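Local atomic coordinates of Swi5-dependent recombination DNA repair protein 1 (Schizosaccharomyces pombe, PDB entry 3VIQ), a protein that takes part in DNA recombination repair and meiotic chromosome segregation, binding DNA and interacting with Swi5 and the recombinase Rhp51. Residues R8-K11 with L12-E15; L41-L44 with I45-K49; F95-S98 with M99-Q103. All blocks are in the same frame, centred on the assembly; numbering follows the deposited sequence.

All three contacts are local: in each the two segments follow one another directly, so no long loop is closed, and the three lie in series without nesting or crossing. From the N terminus of this C-terminal piece, contact 1 lies on helix 3-35 and contact 2 on helix 38-68, both within the predicted coiled coil; their centres are about 45 Å apart. The chain then passes through the hairpin of strands 73-78 and 88-93 before contact 3 starts helix 97-103, which packs back on helix 38-68. Contacts 2 and 3 have centres about 22 Å apart, whereas contacts 1 and 3 are on opposite sides of the chain's centre. Swi5 touches all three.

Contact 1. Residues R8-K11 with L12-E15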
loop_
_atom_site.group_PDB
_atom_site.type_symbol
_atom_site.label_atom_id
_atom_site.label_comp_id
_atom_site.label_asym_id
_atom_site.label_seq_id
_atom_site.Cartn_x
_atom_site.Cartn_y
_atom_site.Cartn_z
ATOM N N ARG A 8 38.957 6.254 6.175
ATOM C CA ARG A 8 38.338 5.581 7.307
ATOM C C ARG A 8 37.246 6.456 7.926
ATOM O O ARG A 8 36.235 5.936 8.350
ATOM C CB ARG A 8 39.394 5.202 8.327
ATOM C CG ARG A 8 38.914 4.491 9.548
ATOM C CD ARG A 8 40.128 4.119 10.440
ATOM N NE ARG A 8 39.688 3.487 11.674
ATOM C CZ ARG A 8 39.444 2.181 11.803
ATOM N NH1 ARG A 8 39.615 1.333 10.771
ATOM N NH2 ARG A 8 39.035 1.703 12.976
ATOM N N ARG A 9 37.427 7.774 7.961
ATOM C CA ARG A 9 36.336 8.632 8.434
ATOM C C ARG A 9 35.059 8.423 7.603
ATOM O O ARG A 9 33.973 8.335 8.149
ATOM C CB ARG A 9 36.720 10.107 8.397
ATOM C CG ARG A 9 35.612 11.057 8.854
ATOM C CD ARG A 9 36.121 12.534 8.978
ATOM N NE ARG A 9 36.414 13.118 7.688
ATOM C CZ ARG A 9 36.799 14.382 7.463
ATOM N NH1 ARG A 9 36.943 15.252 8.454
ATOM N NH2 ARG A 9 37.042 14.773 6.214
ATOM N N LEU A 10 35.196 8.379 6.288
ATOM C CA LEU A 10 34.035 8.240 5.434
ATOM C C LEU A 10 33.378 6.870 5.634
ATOM O O LEU A 10 32.178 6.775 5.707
ATOM C CB LEU A 10 34.424 8.437 3.989
ATOM C CG LEU A 10 33.311 9.030 3.150
ATOM C CD1 LEU A 10 33.047 10.505 3.607
ATOM C CD2 LEU A 10 33.722 8.983 1.629
ATOM N N LYS A 11 34.168 5.821 5.786
ATOM C CA LYS A 11 33.609 4.488 6.004
ATOM C C LYS A 11 32.886 4.433 7.367
ATOM O O LYS A 11 31.799 3.952 7.478
ATOM C CB LYS A 11 34.725 3.455 5.903
ATOM C CG LYS A 11 34.263 2.015 5.997
ATOM C CD LYS A 11 35.265 1.046 5.294
ATOM C CE LYS A 11 36.619 0.914 6.024
ATOM N NZ LYS A 11 36.672 -0.239 6.996
ATOM N N LEU A 12 33.467 5.010 8.393
ATOM C CA LEU A 12 32.823 4.990 9.711
ATOM C C LEU A 12 31.538 5.805 9.703
ATOM O O LEU A 12 30.547 5.393 10.284
ATOM C CB LEU A 12 33.774 5.476 10.790
ATOM C CG LEU A 12 34.907 4.528 11.151
ATOM C CD1 LEU A 12 36.013 5.315 11.847
ATOM C CD2 LEU A 12 34.421 3.367 12.065
ATOM N N GLU A 13 31.558 6.948 9.026
ATOM C CA GLU A 13 30.350 7.743 8.884
ATOM C C GLU A 13 29.177 6.993 8.200
ATOM O O GLU A 13 28.022 7.143 8.620
ATOM C CB GLU A 13 30.639 9.053 8.118
ATOM C CG GLU A 13 31.285 10.110 9.017
ATOM C CD GLU A 13 31.877 11.266 8.248
ATOM O OE1 GLU A 13 31.794 11.294 6.996
ATOM O OE2 GLU A 13 32.467 12.144 8.911
ATOM N N LYS A 14 29.484 6.223 7.159
ATOM C CA LYS A 14 28.471 5.380 6.505
ATOM C C LYS A 14 27.951 4.313 7.504
ATOM O O LYS A 14 26.741 4.080 7.597
ATOM C CB LYS A 14 28.971 4.691 5.204
ATOM C CG LYS A 14 29.663 5.608 4.143
ATOM C CD LYS A 14 29.418 5.163 2.635
ATOM C CE LYS A 14 30.303 5.910 1.587
ATOM N NZ LYS A 14 29.857 7.322 1.227
ATOM N N GLU A 15 28.860 3.672 8.233
ATOM C CA GLU A 15 28.455 2.592 9.146
ATOM C C GLU A 15 27.551 3.137 10.261
ATOM O O GLU A 15 26.540 2.500 10.599
ATOM C CB GLU A 15 29.659 1.819 9.692
ATOM C CG GLU A 15 30.355 0.951 8.605
ATOM C CD GLU A 15 31.806 0.567 8.904
ATOM O OE1 GLU A 15 32.326 0.734 10.042
ATOM O OE2 GLU A 15 32.440 0.048 7.964
#
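Leu12 N donates to Arg8 O and Glu13 N to Arg9 O, each at 2.9 Å; Lys14 N to Leu10 O and Glu15 N to Lys11 O continue the series, with N-H...O angles of at least 160°, the evidence for regular alpha-helix. Two opposite-charge pairs, each four residues apart, run along its surface without closing into salt bridges. Between Arg9 NE and Glu13 OE2 the gap is 4.2 Å, and the oxygen stands off the guanidinium plane, where no N-H is directed. Lys11 NZ stays 4.4 Å from Glu15 OE2. In both pairs the side chains run alongside in the same sense, and the carboxylate meets aliphatic carbon instead: Glu13 OE2 is 3.3 Å from Arg9 CG, and Glu15 OE2 equally near Lys11 CG. Glu13 has CG anti to its carbonyl carbon (chi1 -79°), which carries the chain back over Arg9 O; its OE1 reaches Leu10 CD1 at 3.7 Å. With an alanine at Glu13 the carboxylate is gone, and the Arg9 guanidinium would probably be left without this opposite charge and freer to turn. Leu12 CD1 lies 3.8 Å from Arg8 CG. These two turns of helix 3-35 belong to the predicted coiled coil, consistent with the buried Leu12 packing on Leu13 of the Swi5 chain; salt bridges join Arg8 with Glu14 and Glu15 with Lys17 of that chain.

Contact 2. Residues L41-L44 with I45-K49; sequences LQTL and IQKWK
Gln42 O is gripped from two quarters: Gln46 N donates to it at 3.3 Å, and a water that donates at 2.5 Å also accepts from Gln46 NE2 at 2.8 Å. Backbone and side chain of Gln46 thus both serve one carbonyl, the side chain through the water. Its bend at chi2 (-58°) turns the amide back toward the preceding turn, where the water can bridge. Thr43 O likewise has two donors, Lys47 N in its carbonyl plane and, weakly at 122°, Gln46 N. The bond from Trp48 N to Leu44 O, 2.9 Å, is almost straight at 177°. Over the same carbonyl comes the indole, obliquely, with Trp48 CD1 3.1 Å from Leu44 O; Leu44 CB is 4.4 Å from Trp48 CD1. The buried side chain of Ile45 covers Leu41 O, its CG1 at 3.2 Å, while Thr43 and Lys47 run alongside each other, Thr43 CG2 near Lys47 CE. These residues form consecutive turns of helix 38-68, in the predicted coiled coil, and most of them lie within reach of the Swi5 chain: Trp48 packs on Ala57 of that chain, and its NE1 donates to Glu85 O of the same chain.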
loop_
_atom_site.group_PDB
_atom_site.type_symbol
_atom_site.label_atom_id
_atom_site.label_comp_id
_atom_site.label_asym_id
_atom_site.label_seq_id
_atom_site.Cartn_x
_atom_site.Cartn_y
_atom_site.Cartn_z
ATOM N N LEU A 41 -5.734 -6.872 11.359
ATOM C CA LEU A 41 -5.672 -6.228 10.061
ATOM C C LEU A 41 -6.017 -7.211 8.944
ATOM O O LEU A 41 -6.813 -6.883 8.088
ATOM C CB LEU A 41 -4.306 -5.566 9.849
ATOM C CG LEU A 41 -4.036 -4.270 10.661
ATOM C CD1 LEU A 41 -2.574 -3.836 10.481
ATOM C CD2 LEU A 41 -4.962 -3.168 10.353
ATOM N N GLN A 42 -5.471 -8.425 8.980
ATOM C CA GLN A 42 -5.829 -9.467 8.012
ATOM C C GLN A 42 -7.311 -9.852 8.002
ATOM O O GLN A 42 -7.895 -10.032 6.913
ATOM C CB GLN A 42 -4.975 -10.720 8.217
ATOM C CG GLN A 42 -3.526 -10.492 7.748
ATOM C CD GLN A 42 -2.527 -11.483 8.316
ATOM O OE1 GLN A 42 -2.767 -12.109 9.357
ATOM N NE2 GLN A 42 -1.375 -11.615 7.632
ATOM N N THR A 43 -7.886 -10.007 9.201
ATOM C CA THR A 43 -9.297 -10.269 9.395
ATOM C C THR A 43 -10.107 -9.126 8.803
ATOM O O THR A 43 -11.025 -9.344 8.009
ATOM C CB THR A 43 -9.655 -10.367 10.896
ATOM O OG1 THR A 43 -9.093 -11.548 11.427
ATOM C CG2 THR A 43 -11.169 -10.440 11.113
ATOM N N LEU A 44 -9.770 -7.910 9.199
ATOM C CA LEU A 44 -10.503 -6.737 8.747
ATOM C C LEU A 44 -10.421 -6.567 7.220
ATOM O O LEU A 44 -11.417 -6.145 6.586
ATOM C CB LEU A 44 -9.992 -5.485 9.443
ATOM C CG LEU A 44 -10.452 -5.301 10.898
ATOM C CD1 LEU A 44 -9.541 -4.344 11.671
ATOM C CD2 LEU A 44 -11.905 -4.822 10.935
ATOM N N ILE A 45 -9.248 -6.880 6.636
ATOM C CA ILE A 45 -9.067 -6.781 5.189
ATOM C C ILE A 45 -10.042 -7.705 4.443
ATOM O O ILE A 45 -10.611 -7.301 3.413
ATOM C CB ILE A 45 -7.591 -7.073 4.777
ATOM C CG1 ILE A 45 -6.715 -5.845 5.080
ATOM C CG2 ILE A 45 -7.476 -7.468 3.305
ATOM C CD1 ILE A 45 -5.198 -6.185 5.111
ATOM N N GLN A 46 -10.265 -8.925 4.953
ATOM C CA GLN A 46 -11.175 -9.845 4.268
ATOM C C GLN A 46 -12.618 -9.396 4.390
ATOM O O GLN A 46 -13.402 -9.563 3.440
ATOM C CB GLN A 46 -11.030 -11.299 4.728
ATOM C CG GLN A 46 -9.679 -11.931 4.388
ATOM C CD GLN A 46 -9.349 -11.935 2.875
ATOM O OE1 GLN A 46 -10.133 -12.430 2.056
ATOM N NE2 GLN A 46 -8.178 -11.378 2.514
ATOM N N LYS A 47 -12.967 -8.808 5.535
ATOM C CA LYS A 47 -14.323 -8.323 5.774
ATOM C C LYS A 47 -14.630 -7.184 4.841
ATOM O O LYS A 47 -15.637 -7.233 4.118
ATOM C CB LYS A 47 -14.510 -7.850 7.204
ATOM C CG LYS A 47 -14.720 -8.967 8.197
ATOM C CD LYS A 47 -14.779 -8.397 9.598
ATOM C CE LYS A 47 -15.080 -9.457 10.623
ATOM N NZ LYS A 47 -16.336 -10.159 10.333
ATOM N N TRP A 48 -13.753 -6.182 4.820
ATOM C CA TRP A 48 -13.949 -5.032 3.903
ATOM C C TRP A 48 -13.820 -5.428 2.422
ATOM O O TRP A 48 -14.575 -4.941 1.566
ATOM C CB TRP A 48 -12.997 -3.875 4.219
ATOM C CG TRP A 48 -13.321 -3.206 5.511
ATOM C CD1 TRP A 48 -12.582 -3.253 6.657
ATOM C CD2 TRP A 48 -14.460 -2.401 5.809
ATOM N NE1 TRP A 48 -13.198 -2.527 7.651
ATOM C CE2 TRP A 48 -14.351 -1.997 7.157
ATOM C CE3 TRP A 48 -15.574 -1.975 5.072
ATOM C CZ2 TRP A 48 -15.299 -1.183 7.777
ATOM C CZ3 TRP A 48 -16.526 -1.171 5.702
ATOM C CH2 TRP A 48 -16.377 -0.786 7.036
ATOM N N LYS A 49 -12.914 -6.350 2.111
ATOM C CA LYS A 49 -12.822 -6.854 0.724
ATOM C C LYS A 49 -14.117 -7.531 0.291
ATOM O O LYS A 49 -14.619 -7.266 -0.807
ATOM C CB LYS A 49 -11.667 -7.828 0.546
ATOM C CG LYS A 49 -11.172 -7.963 -0.876
ATOM C CD LYS A 49 -9.820 -8.653 -0.924
ATOM C CE LYS A 49 -9.984 -10.167 -0.916
ATOM N NZ LYS A 49 -10.364 -10.705 -2.263
HETATM O O HOH W 1 -6.723 -10.779 4.824
#

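Contact 3. Residues F95-S98 with M99-Q103; sequences FTMS and MFLNQ
Thr96 and Met99 form a capping box at the start of helix 97-103, with Thr96 as the N-cap. Of the polar bonds, the capping one is weak: Met99 N to Thr96 OG1 is 3.4 Å, although the N-H...O angle of 159° is well directed. The hydroxyl sits between the backbone N and the carbonyl carbon (chi1 63°), from where it faces the first turn. A second weak bond runs the other way, Thr96 N donating to Met99 SD at 3.6 Å, so the extended Met99 side chain, its sulfur near Thr96 N and OG1, folds back on the threonine. The i to i+4 helix bonds behind the cap are shorter, with Leu101 N to Met97 O at 2.7 Å. Two Met-aromatic contacts follow, both oblique to the ring: Met99 SD is 5.2 Å from the Phe95 centroid and Met97 SD 4.6 Å from that of Phe100. Met97 and Phe100 run alongside in the same sense, while Phe95 and Met99 pass antiparallel. Apolar packing joins the turn to the fold: Phe95 rests on Met63 and Ile67 of helix 38-68 and on Val73 of strand 73-78, while Met97 and Leu101 meet Trp120 of strand 119-120. Within the turn, the far end of the Phe95 ring meets the Phe100 backbone obliquely, Phe95 CZ 3.7 Å from Phe100 CA. Phe95 CE2 sits near the plane of the Phe100 ring, at its edge, 3.8 Å from Phe100 CB.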
loop_
_atom_site.group_PDB
_atom_site.type_symbol
_atom_site.label_atom_id
_atom_site.label_comp_id
_atom_site.label_asym_id
_atom_site.label_seq_id
_atom_site.Cartn_x
_atom_site.Cartn_y
_atom_site.Cartn_z
ATOM N N PHE A 95 -19.175 -2.455 -21.320
ATOM C CA PHE A 95 -18.643 -2.039 -20.044
ATOM C C PHE A 95 -18.352 -3.268 -19.175
ATOM O O PHE A 95 -19.247 -4.055 -18.875
ATOM C CB PHE A 95 -19.665 -1.147 -19.361
ATOM C CG PHE A 95 -19.152 -0.439 -18.175
ATOM C CD1 PHE A 95 -18.170 0.536 -18.309
ATOM C CD2 PHE A 95 -19.692 -0.686 -16.920
ATOM C CE1 PHE A 95 -17.719 1.234 -17.210
ATOM C CE2 PHE A 95 -19.241 -0.005 -15.814
ATOM C CZ PHE A 95 -18.245 0.963 -15.954
ATOM N N THR A 96 -17.091 -3.437 -18.796
ATOM C CA THR A 96 -16.668 -4.595 -18.017
ATOM C C THR A 96 -16.494 -4.212 -16.527
ATOM O O THR A 96 -16.460 -3.023 -16.170
ATOM C CB THR A 96 -15.365 -5.182 -18.588
ATOM O OG1 THR A 96 -14.323 -4.205 -18.484
ATOM C CG2 THR A 96 -15.535 -5.588 -20.074
ATOM N N MET A 97 -16.412 -5.224 -15.670
ATOM C CA MET A 97 -16.181 -4.999 -14.239
ATOM C C MET A 97 -14.863 -4.261 -14.049
ATOM O O MET A 97 -14.741 -3.452 -13.144
ATOM C CB MET A 97 -16.183 -6.316 -13.436
ATOM C CG MET A 97 -15.917 -6.157 -11.904
ATOM S SD MET A 97 -17.009 -4.998 -11.017
ATOM C CE MET A 97 -18.405 -6.060 -10.668
ATOM N N SER A 98 -13.900 -4.521 -14.926
ATOM C CA SER A 98 -12.558 -3.982 -14.766
ATOM C C SER A 98 -12.517 -2.503 -15.096
ATOM O O SER A 98 -11.772 -1.757 -14.494
ATOM C CB SER A 98 -11.582 -4.778 -15.638
ATOM O OG SER A 98 -11.683 -6.162 -15.314
ATOM N N MET A 99 -13.317 -2.088 -16.075
ATOM C CA MET A 99 -13.488 -0.659 -16.362
ATOM C C MET A 99 -14.174 0.002 -15.170
ATOM O O MET A 99 -13.822 1.118 -14.766
ATOM C CB MET A 99 -14.326 -0.455 -17.619
ATOM C CG MET A 99 -13.623 -0.849 -18.917
ATOM S SD MET A 99 -14.855 -1.050 -20.216
ATOM C CE MET A 99 -13.888 -1.752 -21.574
ATOM N N PHE A 100 -15.161 -0.701 -14.630
ATOM C CA PHE A 100 -15.845 -0.241 -13.440
ATOM C C PHE A 100 -14.860 -0.048 -12.321
ATOM O O PHE A 100 -14.796 1.017 -11.730
ATOM C CB PHE A 100 -16.939 -1.223 -13.025
ATOM C CG PHE A 100 -17.564 -0.885 -11.732
ATOM C CD1 PHE A 100 -18.612 0.011 -11.687
ATOM C CD2 PHE A 100 -17.078 -1.432 -10.545
ATOM C CE1 PHE A 100 -19.190 0.346 -10.485
ATOM C CE2 PHE A 100 -17.633 -1.105 -9.366
ATOM C CZ PHE A 100 -18.697 -0.211 -9.318
ATOM N N LEU A 101 -14.064 -1.057 -12.022
ATOM C CA LEU A 101 -13.123 -0.939 -10.863
ATOM C C LEU A 101 -12.091 0.177 -11.098
ATOM O O LEU A 101 -11.814 0.972 -10.208
ATOM C CB LEU A 101 -12.410 -2.256 -10.586
ATOM C CG LEU A 101 -13.213 -3.436 -10.060
ATOM C CD1 LEU A 101 -12.329 -4.715 -10.186
ATOM C CD2 LEU A 101 -13.747 -3.222 -8.646
ATOM N N ASN A 102 -11.568 0.256 -12.315
ATOM C CA ASN A 102 -10.705 1.372 -12.717
ATOM C C ASN A 102 -11.401 2.750 -12.535
ATOM O O ASN A 102 -10.829 3.709 -12.029
ATOM C CB ASN A 102 -10.282 1.186 -14.184
ATOM C CG ASN A 102 -9.243 2.200 -14.634
ATOM O OD1 ASN A 102 -8.367 2.588 -13.868
ATOM N ND2 ASN A 102 -9.310 2.597 -15.893
ATOM N N GLN A 103 -12.659 2.816 -12.947
ATOM C CA GLN A 103 -13.475 3.992 -12.731
ATOM C C GLN A 103 -13.552 4.324 -11.236
ATOM O O GLN A 103 -13.632 5.485 -10.851
ATOM C CB GLN A 103 -14.876 3.752 -13.333
ATOM C CG GLN A 103 -15.814 4.914 -13.218
ATOM C CD GLN A 103 -15.271 6.142 -13.902
ATOM O OE1 GLN A 103 -14.501 6.039 -14.867
ATOM N NE2 GLN A 103 -15.672 7.316 -13.420
#